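Local atomic coordinates of CurD (PDB entry 5KP7), a protein that binds 4'-phosphopantetheine and probably catalyses an acyl-transfer condensation of the hydroxymethylglutaryl-CoA synthase type. Residues A[388-393]-A[413-418]. The protein carries 3 engineered substitutions. Sequence-based numbering, arbitrary orientation.
Sequences MEEYEQ and QLFPGV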
ATOM      1  N   MET A 388      16.242  18.400   0.460  1.00 39.65           N
ATOM      2  CA  MET A 388      16.818  17.421  -0.459  1.00 40.86           C
ATOM      3  C   MET A 388      18.260  17.045  -0.035  1.00 40.46           C
ATOM      4  O   MET A 388      18.686  15.890  -0.200  1.00 40.04           O
ATOM      5  CB  MET A 388      16.749  17.978  -1.889  1.00 43.10           C
ATOM      6  CG  MET A 388      16.766  16.931  -2.960  1.00 44.15           C
ATOM      7  SD  MET A 388      15.488  15.666  -2.890  1.00 45.10           S
ATOM      8  CE  MET A 388      16.349  14.414  -3.827  1.00 44.18           C
ATOM      9  N   GLU A 389      18.983  18.002   0.539  1.00 41.18           N
ATOM     10  CA  GLU A 389      20.311  17.763   1.094  1.00 42.33           C
ATOM     11  C   GLU A 389      20.288  16.744   2.247  1.00 39.46           C
ATOM     12  O   GLU A 389      21.118  15.832   2.299  1.00 38.07           O
ATOM     13  CB  GLU A 389      20.922  19.077   1.584  1.00 45.93           C
ATOM     14  CG  GLU A 389      22.331  18.961   2.140  1.00 49.36           C
ATOM     15  CD  GLU A 389      22.979  20.312   2.412  1.00 53.96           C
ATOM     16  OE1 GLU A 389      22.882  21.220   1.552  1.00 57.92           O
ATOM     17  OE2 GLU A 389      23.609  20.466   3.488  1.00 57.44           O
ATOM     18  N   GLU A 390      19.343  16.920   3.164  1.00 37.75           N
ATOM     19  CA  GLU A 390      19.166  15.976   4.274  1.00 35.75           C
ATOM     20  C   GLU A 390      18.784  14.594   3.764  1.00 34.38           C
ATOM     21  O   GLU A 390      19.335  13.595   4.221  1.00 32.63           O
ATOM     22  CB  GLU A 390      18.138  16.497   5.267  1.00 35.92           C
ATOM     23  CG  GLU A 390      18.644  17.637   6.132  1.00 36.33           C
ATOM     24  CD  GLU A 390      17.546  18.407   6.834  1.00 36.87           C
ATOM     25  OE1 GLU A 390      16.442  18.549   6.263  1.00 36.68           O
ATOM     26  OE2 GLU A 390      17.770  18.861   7.980  1.00 38.10           O
ATOM     27  N   TYR A 391      17.853  14.540   2.808  1.00 33.64           N
ATOM     28  CA  TYR A 391      17.405  13.275   2.226  1.00 32.94           C
ATOM     29  C   TYR A 391      18.569  12.509   1.598  1.00 32.90           C
ATOM     30  O   TYR A 391      18.741  11.319   1.839  1.00 30.76           O
ATOM     31  CB  TYR A 391      16.280  13.508   1.204  1.00 32.83           C
ATOM     32  CG  TYR A 391      15.875  12.299   0.383  1.00 32.59           C
ATOM     33  CD1 TYR A 391      15.116  11.262   0.936  1.00 31.88           C
ATOM     34  CD2 TYR A 391      16.233  12.183  -0.955  1.00 33.03           C
ATOM     35  CE1 TYR A 391      14.732  10.169   0.175  1.00 31.80           C
ATOM     36  CE2 TYR A 391      15.864  11.084  -1.719  1.00 33.06           C
ATOM     37  CZ  TYR A 391      15.101  10.086  -1.162  1.00 32.77           C
ATOM     38  OH  TYR A 391      14.746   8.996  -1.932  1.00 33.44           O
ATOM     39  N   GLU A 392      19.379  13.195   0.794  1.00 34.45           N
ATOM     40  CA  GLU A 392      20.535  12.534   0.171  1.00 35.55           C
ATOM     41  C   GLU A 392      21.531  12.023   1.224  1.00 34.71           C
ATOM     42  O   GLU A 392      22.079  10.942   1.074  1.00 32.81           O
ATOM     43  CB  GLU A 392      21.225  13.469  -0.855  1.00 38.88           C
ATOM     44  CG  GLU A 392      20.352  13.649  -2.085  1.00 41.41           C
ATOM     45  CD  GLU A 392      20.757  14.767  -3.025  1.00 45.26           C
ATOM     46  OE1 GLU A 392      20.349  14.675  -4.204  1.00 49.25           O
ATOM     47  OE2 GLU A 392      21.428  15.737  -2.615  1.00 48.19           O
ATOM     48  N   GLN A 393      21.751  12.801   2.281  1.00 34.90           N
ATOM     49  CA  GLN A 393      22.624  12.367   3.360  1.00 35.49           C
ATOM     50  C   GLN A 393      22.033  11.119   4.032  1.00 33.64           C
ATOM     51  O   GLN A 393      22.756  10.152   4.339  1.00 32.48           O
ATOM     52  CB  GLN A 393      22.783  13.449   4.408  1.00 38.54           C
ATOM     53  CG  GLN A 393      23.575  14.683   4.030  1.00 42.31           C
ATOM     54  CD  GLN A 393      23.532  15.673   5.182  1.00 45.47           C
ATOM     55  OE1 GLN A 393      22.990  16.781   5.048  1.00 49.36           O
ATOM     56  NE2 GLN A 393      24.064  15.250   6.358  1.00 46.17           N
ATOM     57  N   GLN A 413      22.183  11.946  16.871  1.00 28.09           N
ATOM     58  CA  GLN A 413      22.382  13.322  16.458  1.00 29.96           C
ATOM     59  C   GLN A 413      22.862  13.450  15.018  1.00 29.92           C
ATOM     60  O   GLN A 413      23.413  14.492  14.639  1.00 30.90           O
ATOM     61  CB  GLN A 413      23.376  13.991  17.429  1.00 31.74           C
ATOM     62  CG  GLN A 413      22.794  14.228  18.806  1.00 33.35           C
ATOM     63  CD  GLN A 413      21.548  15.089  18.786  1.00 35.34           C
ATOM     64  OE1 GLN A 413      20.503  14.672  19.271  1.00 39.56           O
ATOM     65  NE2 GLN A 413      21.645  16.254  18.235  1.00 37.26           N
ATOM     66  N   LEU A 414      22.604  12.432  14.196  1.00 28.90           N
ATOM     67  CA  LEU A 414      22.782  12.574  12.756  1.00 29.39           C
ATOM     68  C   LEU A 414      22.170  13.877  12.224  1.00 30.75           C
ATOM     69  O   LEU A 414      22.851  14.667  11.560  1.00 31.09           O
ATOM     70  CB  LEU A 414      22.165  11.377  12.034  1.00 28.62           C
ATOM     71  CG  LEU A 414      22.190  11.399  10.503  1.00 29.25           C
ATOM     72  CD1 LEU A 414      23.614  11.490   9.984  1.00 30.30           C
ATOM     73  CD2 LEU A 414      21.470  10.168   9.959  1.00 28.62           C
ATOM     74  N   PHE A 415      20.883  14.064  12.499  1.00 31.08           N
ATOM     75  CA  PHE A 415      20.174  15.299  12.181  1.00 33.06           C
ATOM     76  C   PHE A 415      19.596  15.831  13.488  1.00 33.89           C
ATOM     77  O   PHE A 415      18.562  15.374  13.921  1.00 33.32           O
ATOM     78  CB  PHE A 415      19.061  15.067  11.156  1.00 33.16           C
ATOM     79  CG  PHE A 415      19.520  14.398   9.882  1.00 32.95           C
ATOM     80  CD1 PHE A 415      20.353  15.053   8.992  1.00 34.74           C
ATOM     81  CD2 PHE A 415      19.069  13.119   9.553  1.00 32.63           C
ATOM     82  CE1 PHE A 415      20.764  14.421   7.813  1.00 34.39           C
ATOM     83  CE2 PHE A 415      19.490  12.477   8.396  1.00 32.32           C
ATOM     84  CZ  PHE A 415      20.332  13.138   7.518  1.00 33.15           C
ATOM     85  N   PRO A 416      20.287  16.779  14.132  1.00 35.54           N
ATOM     86  CA  PRO A 416      19.806  17.327  15.416  1.00 36.93           C
ATOM     87  C   PRO A 416      18.342  17.787  15.394  1.00 37.85           C
ATOM     88  O   PRO A 416      17.597  17.520  16.345  1.00 38.09           O
ATOM     89  CB  PRO A 416      20.790  18.462  15.692  1.00 38.34           C
ATOM     90  CG  PRO A 416      22.052  17.956  15.089  1.00 37.43           C
ATOM     91  CD  PRO A 416      21.631  17.287  13.805  1.00 36.39           C
ATOM     92  N   GLY A 417      17.917  18.404  14.295  1.00 38.64           N
ATOM     93  CA  GLY A 417      16.541  18.900  14.175  1.00 39.74           C
ATOM     94  C   GLY A 417      15.474  17.834  14.112  1.00 38.90           C
ATOM     95  O   GLY A 417      14.368  18.031  14.620  1.00 39.60           O
ATOM     96  N   VAL A 418      15.804  16.706  13.483  1.00 37.43           N
ATOM     97  CA  VAL A 418      14.908  15.561  13.435  1.00 36.71           C
ATOM     98  C   VAL A 418      14.772  15.025  14.842  1.00 36.26           C
ATOM     99  O   VAL A 418      13.672  14.706  15.260  1.00 36.57           O
ATOM    100  CB  VAL A 418      15.395  14.437  12.492  1.00 35.30           C
ATOM    101  CG1 VAL A 418      14.461  13.228  12.563  1.00 34.32           C
ATOM    102  CG2 VAL A 418      15.508  14.938  11.058  1.00 36.15           C
TER
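Two donors grip the carboxylate of Glu390, whose stem packs against Phe415: Tyr384 OH bonds to OE2, and the backbone N of Ser387 to OE1. The second bond, from Ser387, immediately before helix 388-397, in the N-cap position, matches the side-chain-to-backbone half of a capping box. In this thiolase-like fold the contact joins that helix to the N-terminus of helix 416-422, where Phe415 is the N-cap residue, away from the phosphopantetheine pocket.

The link is made by packing: 171 Å² is buried in total, nearly half of it on Phe415. With CG anti to its own carbonyl carbon (chi1 -55°), the Phe415 ring extends to the helix, and its CZ stops 3.5 Å from Glu390 O, approached obliquely. Glu390 CG sits 4.2 Å from Phe415 CE1. Gln393 CB lies in the ring plane at the edge, 4.0 Å from Phe415 CZ, while the extended chain beyond it carries the amide past the ring at 65° between planes. Leu414 CG lies over one face of the Phe415 ring, 3.6 Å above the plane and displaced toward the rim, and Leu70 and Leu394 also touch this side chain.

Replacing Phe415 with an alanine would probably open a gap between the two helices and leave the Gln393 amide freer to turn, since that amide's NE2 rests 3.7 Å from Phe415 CE1.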